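Local coordinates for alginate lyase (Aplysia kurodai, PDB 5GMT), which cleaves alginate by elimination, with specificity for polymannuronate, as a eukaryotic member of polysaccharide lyase family 14, at residues 189-194 with 215-220; 97-102 with 263-268; 139-144 with 182-187. All blocks are in the same frame, centred on the assembly; numbering follows the deposited sequence.

How the contacts relate
Contacts 1 and 2 belong to one antiparallel sheet, in which strands 191-199 and 92-102 are neighbours; the centres of the two contacts lie about 10 Å apart. Ser193 OG of contact 1 meets Asp98 OD1 of contact 2 at 2.7 Å, a probable hydrogen bond. Contact 3 joins a strand of the other sheet to loop 182-187, its centre about 13 Å from that of contact 1 and about 14 Å from that of contact 2. His192 NE2 lies 2.8 Å from Met187 N, a probable hydrogen bond to this loop, while Phe101 CE1 packs 3.7 Å from Phe186 CD1. Along the chain, contacts 3 and 1 follow in series between the segments of contact 2.

Contact 1: residues 189-194 with 215-220; sequences NKWHSI and QAEGHS
Glu217, the first residue past strand 208-216, folds back across Trp191 at the end of a beta hairpin away from its connecting loop. Glu217 CB lies 4.0 Å from Trp191 O. Glu217 CG, in the crowded position between backbone N and carbonyl carbon (chi1 55°), comes to 3.8 Å from Trp191 O, and the extended chain carries Glu217 CD to 3.8 Å from Trp191 N. Glu217 OE1 accepts from Trp191 N at 2.9 Å; the N-H points almost straight at it (172°) but arrives from above the carboxylate plane. OE1 also lies at the indole edge, near the ring plane, while Trp191 NE1 bonds to His53 O. Glu217 N completes the grip by donating to Trp191 O at 2.9 Å.

Two residues on, regular pairing holds: Ser193 N donates to Gln215 O at 2.8 Å, and Gln215 N to Ser193 O. Lys190, bent at its last torsion, brings NZ to 3.1 Å from Glu217 O, with CE beside the His219 ring. This carbonyl belongs to the type II turn Ala216-His219, with Gly218 third at positive phi (91°).

The carboxylate thus takes the N-H of Trp191 that the Glu217 carbonyl would accept in a regular pair, and the Lys190 ammonium binds that carbonyl instead. Lys190 NZ and Glu217 OE1 stay 5.3 Å apart, too far for a salt bridge, so their charges would probably interact only through space.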
loop_
_atom_site.group_PDB
_atom_site.type_symbol
_atom_site.label_atom_id
_atom_site.label_comp_id
_atom_site.label_asym_id
_atom_site.label_seq_id
_atom_site.Cartn_x
_atom_site.Cartn_y
_atom_site.Cartn_z
ATOM N N ASN A 189 15.357 -6.403 -9.326
ATOM C CA ASN A 189 15.626 -7.836 -9.477
ATOM C C ASN A 189 15.846 -8.569 -8.162
ATOM O O ASN A 189 16.662 -9.498 -8.074
ATOM C CB ASN A 189 16.829 -8.036 -10.410
ATOM C CG ASN A 189 16.574 -7.477 -11.805
ATOM O OD1 ASN A 189 15.470 -7.605 -12.342
ATOM N ND2 ASN A 189 17.581 -6.821 -12.381
ATOM N N LYS A 190 15.092 -8.167 -7.140
ATOM C CA LYS A 190 15.152 -8.822 -5.842
ATOM C C LYS A 190 13.770 -8.963 -5.222
ATOM O O LYS A 190 12.894 -8.142 -5.477
ATOM C CB LYS A 190 16.040 -8.031 -4.885
ATOM C CG LYS A 190 17.533 -8.230 -5.085
ATOM C CD LYS A 190 18.284 -7.576 -3.929
ATOM C CE LYS A 190 19.756 -7.964 -3.920
ATOM N NZ LYS A 190 19.929 -9.420 -3.670
ATOM N N TRP A 191 13.603 -9.985 -4.390
ATOM C CA TRP A 191 12.444 -10.090 -3.519
ATOM C C TRP A 191 12.629 -9.146 -2.346
ATOM O O TRP A 191 13.755 -8.947 -1.873
ATOM C CB TRP A 191 12.264 -11.515 -2.997
ATOM C CG TRP A 191 11.601 -12.450 -3.953
ATOM C CD1 TRP A 191 12.188 -13.470 -4.651
ATOM C CD2 TRP A 191 10.214 -12.466 -4.309
ATOM N NE1 TRP A 191 11.251 -14.117 -5.420
ATOM C CE2 TRP A 191 10.029 -13.520 -5.229
ATOM C CE3 TRP A 191 9.110 -11.686 -3.937
ATOM C CZ2 TRP A 191 8.787 -13.815 -5.791
ATOM C CZ3 TRP A 191 7.876 -11.972 -4.493
ATOM C CH2 TRP A 191 7.718 -13.029 -5.410
ATOM N N HIS A 192 11.522 -8.583 -1.870
ATOM C CA HIS A 192 11.515 -7.777 -0.651
ATOM C C HIS A 192 10.414 -8.272 0.257
ATOM O O HIS A 192 9.299 -8.514 -0.209
ATOM C CB HIS A 192 11.288 -6.296 -0.953
ATOM C CG HIS A 192 12.269 -5.721 -1.916
ATOM N ND1 HIS A 192 12.301 -6.080 -3.248
ATOM C CD2 HIS A 192 13.269 -4.824 -1.742
ATOM C CE1 HIS A 192 13.272 -5.423 -3.853
ATOM N NE2 HIS A 192 13.875 -4.653 -2.963
ATOM N N SER A 193 10.709 -8.441 1.540
ATOM C CA SER A 193 9.633 -8.697 2.488
ATOM C C SER A 193 9.238 -7.357 3.070
ATOM O O SER A 193 10.095 -6.564 3.478
ATOM C CB SER A 193 10.054 -9.678 3.582
ATOM O OG SER A 193 10.101 -10.993 3.063
ATOM N N ILE A 194 7.934 -7.098 3.083
ATOM C CA ILE A 194 7.429 -5.798 3.508
ATOM C C ILE A 194 6.481 -5.992 4.681
ATOM O O ILE A 194 5.617 -6.869 4.636
ATOM C CB ILE A 194 6.705 -5.082 2.350
ATOM C CG1 ILE A 194 7.710 -4.753 1.236
ATOM C CG2 ILE A 194 6.002 -3.826 2.851
ATOM C CD1 ILE A 194 7.144 -3.836 0.157
ATOM N N GLN A 215 12.815 -5.554 3.735
ATOM C CA GLN A 215 14.064 -6.300 3.645
ATOM C C GLN A 215 14.201 -6.930 2.274
ATOM O O GLN A 215 13.433 -7.817 1.903
ATOM C CB GLN A 215 14.147 -7.380 4.726
ATOM C CG GLN A 215 15.468 -8.122 4.706
ATOM C CD GLN A 215 15.700 -8.942 5.950
ATOM O OE1 GLN A 215 14.762 -9.460 6.550
ATOM N NE2 GLN A 215 16.963 -9.050 6.359
ATOM N N ALA A 216 15.171 -6.437 1.520
ATOM C CA ALA A 216 15.541 -7.047 0.256
ATOM C C ALA A 216 16.338 -8.311 0.555
ATOM O O ALA A 216 17.088 -8.353 1.533
ATOM C CB ALA A 216 16.333 -6.091 -0.580
ATOM N N GLU A 217 16.166 -9.353 -0.253
ATOM C CA GLU A 217 16.818 -10.607 0.083
ATOM C C GLU A 217 18.328 -10.398 0.054
ATOM O O GLU A 217 18.857 -9.724 -0.829
ATOM C CB GLU A 217 16.377 -11.734 -0.856
ATOM C CG GLU A 217 16.559 -11.449 -2.314
ATOM C CD GLU A 217 16.034 -12.576 -3.184
ATOM O OE1 GLU A 217 15.439 -12.269 -4.240
ATOM O OE2 GLU A 217 16.218 -13.763 -2.814
ATOM N N GLY A 218 19.000 -10.918 1.073
ATOM C CA GLY A 218 20.434 -10.754 1.192
ATOM C C GLY A 218 20.877 -9.541 1.981
ATOM O O GLY A 218 22.055 -9.415 2.318
ATOM N N HIS A 219 19.946 -8.649 2.299
ATOM C CA HIS A 219 20.319 -7.378 2.911
ATOM C C HIS A 219 19.651 -7.174 4.257
ATOM O O HIS A 219 18.719 -7.887 4.621
ATOM C CB HIS A 219 19.981 -6.214 1.972
ATOM C CG HIS A 219 20.841 -6.171 0.748
ATOM N ND1 HIS A 219 21.900 -5.300 0.612
ATOM C CD2 HIS A 219 20.823 -6.920 -0.380
ATOM C CE1 HIS A 219 22.488 -5.504 -0.554
ATOM N NE2 HIS A 219 21.851 -6.480 -1.176
ATOM N N SER A 220 20.165 -6.206 5.007
ATOM C CA SER A 220 19.612 -5.886 6.310
ATOM C C SER A 220 18.246 -5.237 6.170
ATOM O O SER A 220 17.979 -4.499 5.216
ATOM C CB SER A 220 20.551 -4.964 7.090
ATOM O OG SER A 220 21.686 -5.679 7.546
#

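Contact 2: residues 97-102 with 263-268; sequences YDVYFE and SYFKNF
Tyr97, Phe265 and Phe268 form an aromatic cluster on the antiparallel pairing of strands 92-102 and 261-272, within the beta sandwich expected of this concanavalin-like family. Val99 CG2 lies over one face of the Phe265 ring, 4.0 Å from its centroid, and also over a face of Phe101. The edge of Phe265 receives Tyr97 CD2, near the ring plane. Tyr97 CB, in turn, sits over a face of Phe268, 4.1 Å from the centroid; the rings of these two residues are turned by 30° but slid so far apart that they barely overlap. Beyond the cluster, Tyr97 OH bonds to Pro113 O.

Across the sheet the register is read from two hydrogen-bonded pairs, Asp98 with Lys266 and Tyr100 with Tyr264. On their face, Asp98 OD2 takes two donors. Lys266 NZ forms a salt bridge with Asp98 OD2 at 2.7 Å, on its anti lone pair, and Asn267 ND2 bonds to the same Asp98 OD2 at 3.3 Å from above the carboxylate plane. Asp98 OD1 is bonded to Ser193 OG, so three neighbours fix the rotation of the carboxylate. An alanine here would remove all three bonds and would probably loosen the Lys266 ammonium, whose cation-pi contact with Trp191 would then be less well oriented. Asn267, at positive phi (57°), belongs with Phe268 to a G1 beta bulge that faces strand 14-19, not strand 92-102.

Tyr100 and Tyr264 run side by side, with ring planes 88° apart and Tyr100 O at the edge of Tyr264. Tyr264 OH donates to Glu102 OE1 at 2.7 Å, an oxygen that His53 NE2 also engages. One water closes this end, donating to Glu102 OE2 at 2.7 Å and to Tyr264 OH at 2.9 Å.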
loop_
_atom_site.group_PDB
_atom_site.type_symbol
_atom_site.label_atom_id
_atom_site.label_comp_id
_atom_site.label_asym_id
_atom_site.label_seq_id
_atom_site.Cartn_x
_atom_site.Cartn_y
_atom_site.Cartn_z
ATOM N N TYR A 97 3.645 -8.619 3.030
ATOM C CA TYR A 97 3.668 -9.291 1.740
ATOM C C TYR A 97 5.085 -9.264 1.205
ATOM O O TYR A 97 5.896 -8.455 1.645
ATOM C CB TYR A 97 2.704 -8.656 0.730
ATOM C CG TYR A 97 2.903 -7.183 0.434
ATOM C CD1 TYR A 97 2.221 -6.214 1.162
ATOM C CD2 TYR A 97 3.755 -6.759 -0.582
ATOM C CE1 TYR A 97 2.381 -4.843 0.886
ATOM C CE2 TYR A 97 3.921 -5.399 -0.869
ATOM C CZ TYR A 97 3.228 -4.446 -0.128
ATOM O OH TYR A 97 3.384 -3.093 -0.405
ATOM N N ASP A 98 5.371 -10.169 0.277
ATOM C CA ASP A 98 6.622 -10.162 -0.454
ATOM C C ASP A 98 6.397 -9.561 -1.832
ATOM O O ASP A 98 5.407 -9.880 -2.487
ATOM C CB ASP A 98 7.180 -11.584 -0.609
ATOM C CG ASP A 98 7.509 -12.238 0.716
ATOM O OD1 ASP A 98 7.814 -11.526 1.705
ATOM O OD2 ASP A 98 7.478 -13.486 0.755
ATOM N N VAL A 99 7.310 -8.704 -2.277
ATOM C CA VAL A 99 7.247 -8.194 -3.644
ATOM C C VAL A 99 8.607 -8.280 -4.352
ATOM O O VAL A 99 9.646 -7.938 -3.780
ATOM C CB VAL A 99 6.723 -6.732 -3.668
ATOM C CG1 VAL A 99 7.590 -5.820 -2.796
ATOM C CG2 VAL A 99 6.640 -6.198 -5.084
ATOM N N TYR A 100 8.574 -8.769 -5.593
ATOM C CA TYR A 100 9.732 -8.799 -6.485
ATOM C C TYR A 100 9.608 -7.707 -7.546
ATOM O O TYR A 100 8.563 -7.584 -8.182
ATOM C CB TYR A 100 9.838 -10.177 -7.160
ATOM C CG TYR A 100 11.118 -10.415 -7.932
ATOM C CD1 TYR A 100 11.284 -9.923 -9.221
ATOM C CD2 TYR A 100 12.146 -11.166 -7.379
ATOM C CE1 TYR A 100 12.464 -10.152 -9.935
ATOM C CE2 TYR A 100 13.325 -11.399 -8.081
ATOM C CZ TYR A 100 13.474 -10.893 -9.355
ATOM O OH TYR A 100 14.652 -11.133 -10.042
ATOM N N PHE A 101 10.665 -6.922 -7.752
ATOM C CA PHE A 101 10.684 -5.935 -8.832
ATOM C C PHE A 101 11.527 -6.441 -9.987
ATOM O O PHE A 101 12.714 -6.692 -9.823
ATOM C CB PHE A 101 11.247 -4.585 -8.357
ATOM C CG PHE A 101 10.438 -3.937 -7.273
ATOM C CD1 PHE A 101 10.703 -4.211 -5.935
ATOM C CD2 PHE A 101 9.416 -3.060 -7.585
ATOM C CE1 PHE A 101 9.963 -3.618 -4.923
ATOM C CE2 PHE A 101 8.670 -2.457 -6.567
ATOM C CZ PHE A 101 8.946 -2.745 -5.238
ATOM N N GLU A 102 10.917 -6.575 -11.155
ATOM C CA GLU A 102 11.652 -7.066 -12.322
ATOM C C GLU A 102 11.795 -5.988 -13.389
ATOM O O GLU A 102 10.795 -5.500 -13.927
ATOM C CB GLU A 102 10.954 -8.296 -12.905
ATOM C CG GLU A 102 11.647 -8.850 -14.132
ATOM C CD GLU A 102 10.867 -9.984 -14.751
ATOM O OE1 GLU A 102 10.510 -10.921 -14.004
ATOM O OE2 GLU A 102 10.597 -9.927 -15.972
ATOM N N SER A 263 5.955 -6.637 -11.512
ATOM C CA SER A 263 6.060 -6.914 -10.101
ATOM C C SER A 263 5.359 -8.230 -9.803
ATOM O O SER A 263 4.441 -8.635 -10.517
ATOM C CB SER A 263 5.472 -5.773 -9.258
ATOM O OG SER A 263 4.114 -5.520 -9.579
ATOM N N TYR A 264 5.813 -8.891 -8.747
ATOM C CA TYR A 264 5.267 -10.172 -8.316
ATOM C C TYR A 264 4.955 -10.104 -6.835
ATOM O O TYR A 264 5.788 -9.655 -6.061
ATOM C CB TYR A 264 6.268 -11.309 -8.552
ATOM C CG TYR A 264 6.732 -11.466 -9.977
ATOM C CD1 TYR A 264 7.562 -10.520 -10.571
ATOM C CD2 TYR A 264 6.370 -12.587 -10.719
ATOM C CE1 TYR A 264 8.001 -10.674 -11.890
ATOM C CE2 TYR A 264 6.808 -12.753 -12.036
ATOM C CZ TYR A 264 7.619 -11.795 -12.605
ATOM O OH TYR A 264 8.057 -11.952 -13.894
ATOM N N PHE A 265 3.782 -10.574 -6.429
ATOM C CA PHE A 265 3.410 -10.518 -5.023
ATOM C C PHE A 265 3.050 -11.908 -4.533
ATOM O O PHE A 265 2.337 -12.644 -5.213
ATOM C CB PHE A 265 2.220 -9.576 -4.789
ATOM C CG PHE A 265 2.475 -8.150 -5.182
ATOM C CD1 PHE A 265 2.310 -7.739 -6.496
ATOM C CD2 PHE A 265 2.830 -7.204 -4.223
ATOM C CE1 PHE A 265 2.523 -6.420 -6.863
ATOM C CE2 PHE A 265 3.052 -5.885 -4.583
ATOM C CZ PHE A 265 2.892 -5.490 -5.904
ATOM N N LYS A 266 3.542 -12.254 -3.354
ATOM C CA LYS A 266 3.166 -13.512 -2.715
ATOM C C LYS A 266 3.145 -13.345 -1.192
ATOM O O LYS A 266 3.524 -12.293 -0.679
ATOM C CB LYS A 266 4.135 -14.626 -3.127
ATOM C CG LYS A 266 5.548 -14.436 -2.581
ATOM C CD LYS A 266 6.501 -15.543 -3.073
ATOM C CE LYS A 266 7.917 -15.335 -2.558
ATOM N NZ LYS A 266 8.008 -15.412 -1.050
ATOM N N ASN A 267 2.684 -14.369 -0.472
ATOM C CA ASN A 267 2.829 -14.398 0.986
ATOM C C ASN A 267 2.202 -13.174 1.684
ATOM O O ASN A 267 2.834 -12.542 2.530
ATOM C CB ASN A 267 4.319 -14.511 1.338
ATOM C CG ASN A 267 4.556 -14.950 2.768
ATOM O OD1 ASN A 267 3.650 -15.461 3.430
ATOM N ND2 ASN A 267 5.786 -14.752 3.259
ATOM N N PHE A 268 0.972 -12.844 1.297
ATOM C CA PHE A 268 0.174 -11.828 1.992
ATOM C C PHE A 268 -0.254 -12.300 3.378
ATOM O O PHE A 268 -0.634 -13.457 3.552
ATOM C CB PHE A 268 -1.086 -11.488 1.191
ATOM C CG PHE A 268 -0.827 -10.768 -0.095
ATOM C CD1 PHE A 268 -0.851 -9.380 -0.142
ATOM C CD2 PHE A 268 -0.580 -11.473 -1.266
ATOM C CE1 PHE A 268 -0.614 -8.718 -1.330
ATOM C CE2 PHE A 268 -0.361 -10.809 -2.459
ATOM C CZ PHE A 268 -0.387 -9.426 -2.490
HETATM O O HOH W 1 9.020 -12.059 -16.597
#

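Contact 3: residues 139-144 with 182-187; sequences LRLMWR and GKFRFM
Strand 136-143, part of one of the two antiparallel sheets, packs here against the irregular loop that leads from strand 177-179 to strand 191-199. The backbones are not paired: the nearest CA atoms, those of Trp143 and Phe186, are 7.3 Å apart, and side chains bridge the gap. Together the segments bury 161 Å², a modest area to which Phe186 gives the biggest share.

Phe186 has CG anti to its carbonyl carbon (chi1 -57°), which aims the ring at the strand. It touches with one flank. Phe186 CD2 approaches Trp143 CB at 3.8 Å, and Phe186 CE2 lies 3.8 Å from Met142 O, which sits at the ring edge and in its plane. At the tip, Phe186 CZ is 4.4 Å from Leu141 CD2, again at the edge. That methyl serves a second ring as well, since Phe184 CE2 lies 4.4 Å from Leu141 CD2. Phe186 CZ stands at the edge of the Phe184 ring, so the two phenylalanines and the leucine tip converge in one apolar group. The contact is apolar and van der Waals in kind, closest where the Phe186 flank meets Trp143 CB and Met142 O.

Trp143 offers only its CB to the loop. With CG in the crowded position (chi1 72°), the indole turns away, and its NE1 bonds to Phe106 O.

The neighbours here are strands and loops. Strand 136-143 runs between strands 110-118 and 149-154; Leu141 reaches Ile194 and Ile212 of the other sheet, and the phenylalanines rest on Val214. Phe186 also meets Leu112 and the Phe101 ring, which places the loop between elements of both sheets.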
loop_
_atom_site.group_PDB
_atom_site.type_symbol
_atom_site.label_atom_id
_atom_site.label_comp_id
_atom_site.label_asym_id
_atom_site.label_seq_id
_atom_site.Cartn_x
_atom_site.Cartn_y
_atom_site.Cartn_z
ATOM N N LEU A 139 -3.075 4.241 3.455
ATOM C CA LEU A 139 -1.677 4.163 3.831
ATOM C C LEU A 139 -0.908 3.243 2.897
ATOM O O LEU A 139 -0.200 2.338 3.341
ATOM C CB LEU A 139 -1.543 3.685 5.282
ATOM C CG LEU A 139 -2.257 4.568 6.321
ATOM C CD1 LEU A 139 -2.382 3.867 7.687
ATOM C CD2 LEU A 139 -1.576 5.942 6.461
ATOM N N ARG A 140 -1.065 3.467 1.599
ATOM C CA ARG A 140 -0.211 2.814 0.604
ATOM C C ARG A 140 1.269 3.158 0.800
ATOM O O ARG A 140 1.621 4.109 1.497
ATOM C CB ARG A 140 -0.639 3.216 -0.804
ATOM C CG ARG A 140 -2.023 2.734 -1.180
ATOM C CD ARG A 140 -2.420 3.310 -2.515
ATOM N NE ARG A 140 -2.716 4.743 -2.429
ATOM C CZ ARG A 140 -3.127 5.491 -3.444
ATOM N NH1 ARG A 140 -3.313 4.956 -4.651
ATOM N NH2 ARG A 140 -3.355 6.787 -3.246
ATOM N N LEU A 141 2.131 2.347 0.196
ATOM C CA LEU A 141 3.545 2.687 0.083
ATOM C C LEU A 141 3.764 3.263 -1.305
ATOM O O LEU A 141 2.916 3.109 -2.192
ATOM C CB LEU A 141 4.435 1.461 0.326
ATOM C CG LEU A 141 4.803 1.070 1.765
ATOM C CD1 LEU A 141 3.560 0.795 2.584
ATOM C CD2 LEU A 141 5.712 -0.167 1.758
ATOM N N MET A 142 4.876 3.957 -1.498
ATOM C CA MET A 142 5.273 4.355 -2.840
ATOM C C MET A 142 6.742 4.065 -3.023
ATOM O O MET A 142 7.486 4.036 -2.046
ATOM C CB MET A 142 5.002 5.842 -3.100
ATOM C CG MET A 142 3.607 6.144 -3.636
ATOM S SD MET A 142 3.465 7.810 -4.333
ATOM C CE MET A 142 4.574 7.710 -5.734
ATOM N N TRP A 143 7.154 3.813 -4.261
ATOM C CA TRP A 143 8.570 3.944 -4.582
ATOM C C TRP A 143 8.752 5.303 -5.224
ATOM O O TRP A 143 7.782 5.970 -5.608
ATOM C CB TRP A 143 9.082 2.815 -5.497
ATOM C CG TRP A 143 8.627 2.873 -6.935
ATOM C CD1 TRP A 143 9.184 3.602 -7.957
ATOM C CD2 TRP A 143 7.538 2.147 -7.512
ATOM N NE1 TRP A 143 8.491 3.386 -9.126
ATOM C CE2 TRP A 143 7.481 2.489 -8.882
ATOM C CE3 TRP A 143 6.599 1.240 -7.002
ATOM C CZ2 TRP A 143 6.520 1.961 -9.746
ATOM C CZ3 TRP A 143 5.650 0.710 -7.866
ATOM C CH2 TRP A 143 5.615 1.077 -9.222
ATOM N N ARG A 144 10.001 5.728 -5.287
ATOM C CA ARG A 144 10.334 7.009 -5.863
ATOM C C ARG A 144 11.548 6.825 -6.742
ATOM O O ARG A 144 11.956 5.693 -7.031
ATOM C CB ARG A 144 10.605 8.048 -4.770
ATOM C CG ARG A 144 9.380 8.444 -3.952
ATOM C CD ARG A 144 8.482 9.414 -4.716
ATOM N NE ARG A 144 7.268 9.742 -3.968
ATOM C CZ ARG A 144 6.294 10.529 -4.426
ATOM N NH1 ARG A 144 5.214 10.764 -3.688
ATOM N NH2 ARG A 144 6.403 11.086 -5.626
ATOM N N GLY A 182 12.951 7.603 1.505
ATOM C CA GLY A 182 14.373 7.310 1.474
ATOM C C GLY A 182 14.895 6.562 2.682
ATOM O O GLY A 182 16.062 6.153 2.697
ATOM N N LYS A 183 14.052 6.382 3.697
ATOM C CA LYS A 183 14.463 5.658 4.900
ATOM C C LYS A 183 14.532 4.160 4.651
ATOM O O LYS A 183 15.170 3.427 5.403
ATOM C CB LYS A 183 13.522 5.969 6.059
ATOM C CG LYS A 183 13.626 7.426 6.495
ATOM C CD LYS A 183 13.280 7.606 7.956
ATOM C CE LYS A 183 13.419 9.067 8.375
ATOM N NZ LYS A 183 14.803 9.591 8.179
ATOM N N PHE A 184 13.860 3.710 3.601
ATOM C CA PHE A 184 14.049 2.355 3.094
ATOM C C PHE A 184 14.079 2.461 1.582
ATOM O O PHE A 184 13.677 3.472 1.028
ATOM C CB PHE A 184 12.950 1.394 3.579
ATOM C CG PHE A 184 11.547 1.933 3.431
ATOM C CD1 PHE A 184 10.989 2.728 4.421
ATOM C CD2 PHE A 184 10.786 1.635 2.311
ATOM C CE1 PHE A 184 9.701 3.225 4.295
ATOM C CE2 PHE A 184 9.488 2.122 2.179
ATOM C CZ PHE A 184 8.950 2.923 3.168
ATOM N N ARG A 185 14.579 1.432 0.912
ATOM C CA ARG A 185 14.759 1.513 -0.528
ATOM C C ARG A 185 14.499 0.155 -1.152
ATOM O O ARG A 185 14.779 -0.879 -0.551
ATOM C CB ARG A 185 16.174 2.008 -0.885
ATOM C CG ARG A 185 16.437 2.126 -2.401
ATOM C CD ARG A 185 17.812 2.721 -2.744
ATOM N NE ARG A 185 17.791 4.184 -2.784
ATOM C CZ ARG A 185 18.736 4.946 -3.337
ATOM N NH1 ARG A 185 19.796 4.395 -3.916
ATOM N NH2 ARG A 185 18.618 6.266 -3.313
ATOM N N PHE A 186 13.945 0.182 -2.355
ATOM C CA PHE A 186 13.662 -1.021 -3.112
ATOM C C PHE A 186 14.759 -1.263 -4.133
ATOM O O PHE A 186 15.279 -0.317 -4.728
ATOM C CB PHE A 186 12.302 -0.902 -3.789
ATOM C CG PHE A 186 11.189 -0.632 -2.827
ATOM C CD1 PHE A 186 10.792 -1.608 -1.920
ATOM C CD2 PHE A 186 10.541 0.587 -2.823
ATOM C CE1 PHE A 186 9.758 -1.366 -1.019
ATOM C CE2 PHE A 186 9.512 0.833 -1.926
ATOM C CZ PHE A 186 9.123 -0.138 -1.024
ATOM N N MET A 187 15.103 -2.534 -4.330
ATOM C CA MET A 187 16.179 -2.911 -5.242
ATOM C C MET A 187 15.657 -3.692 -6.432
ATOM O O MET A 187 14.848 -4.604 -6.276
ATOM C CB MET A 187 17.231 -3.742 -4.506
ATOM C CG MET A 187 17.793 -3.058 -3.278
ATOM S SD MET A 187 19.124 -4.014 -2.527
ATOM C CE MET A 187 20.396 -3.860 -3.775
#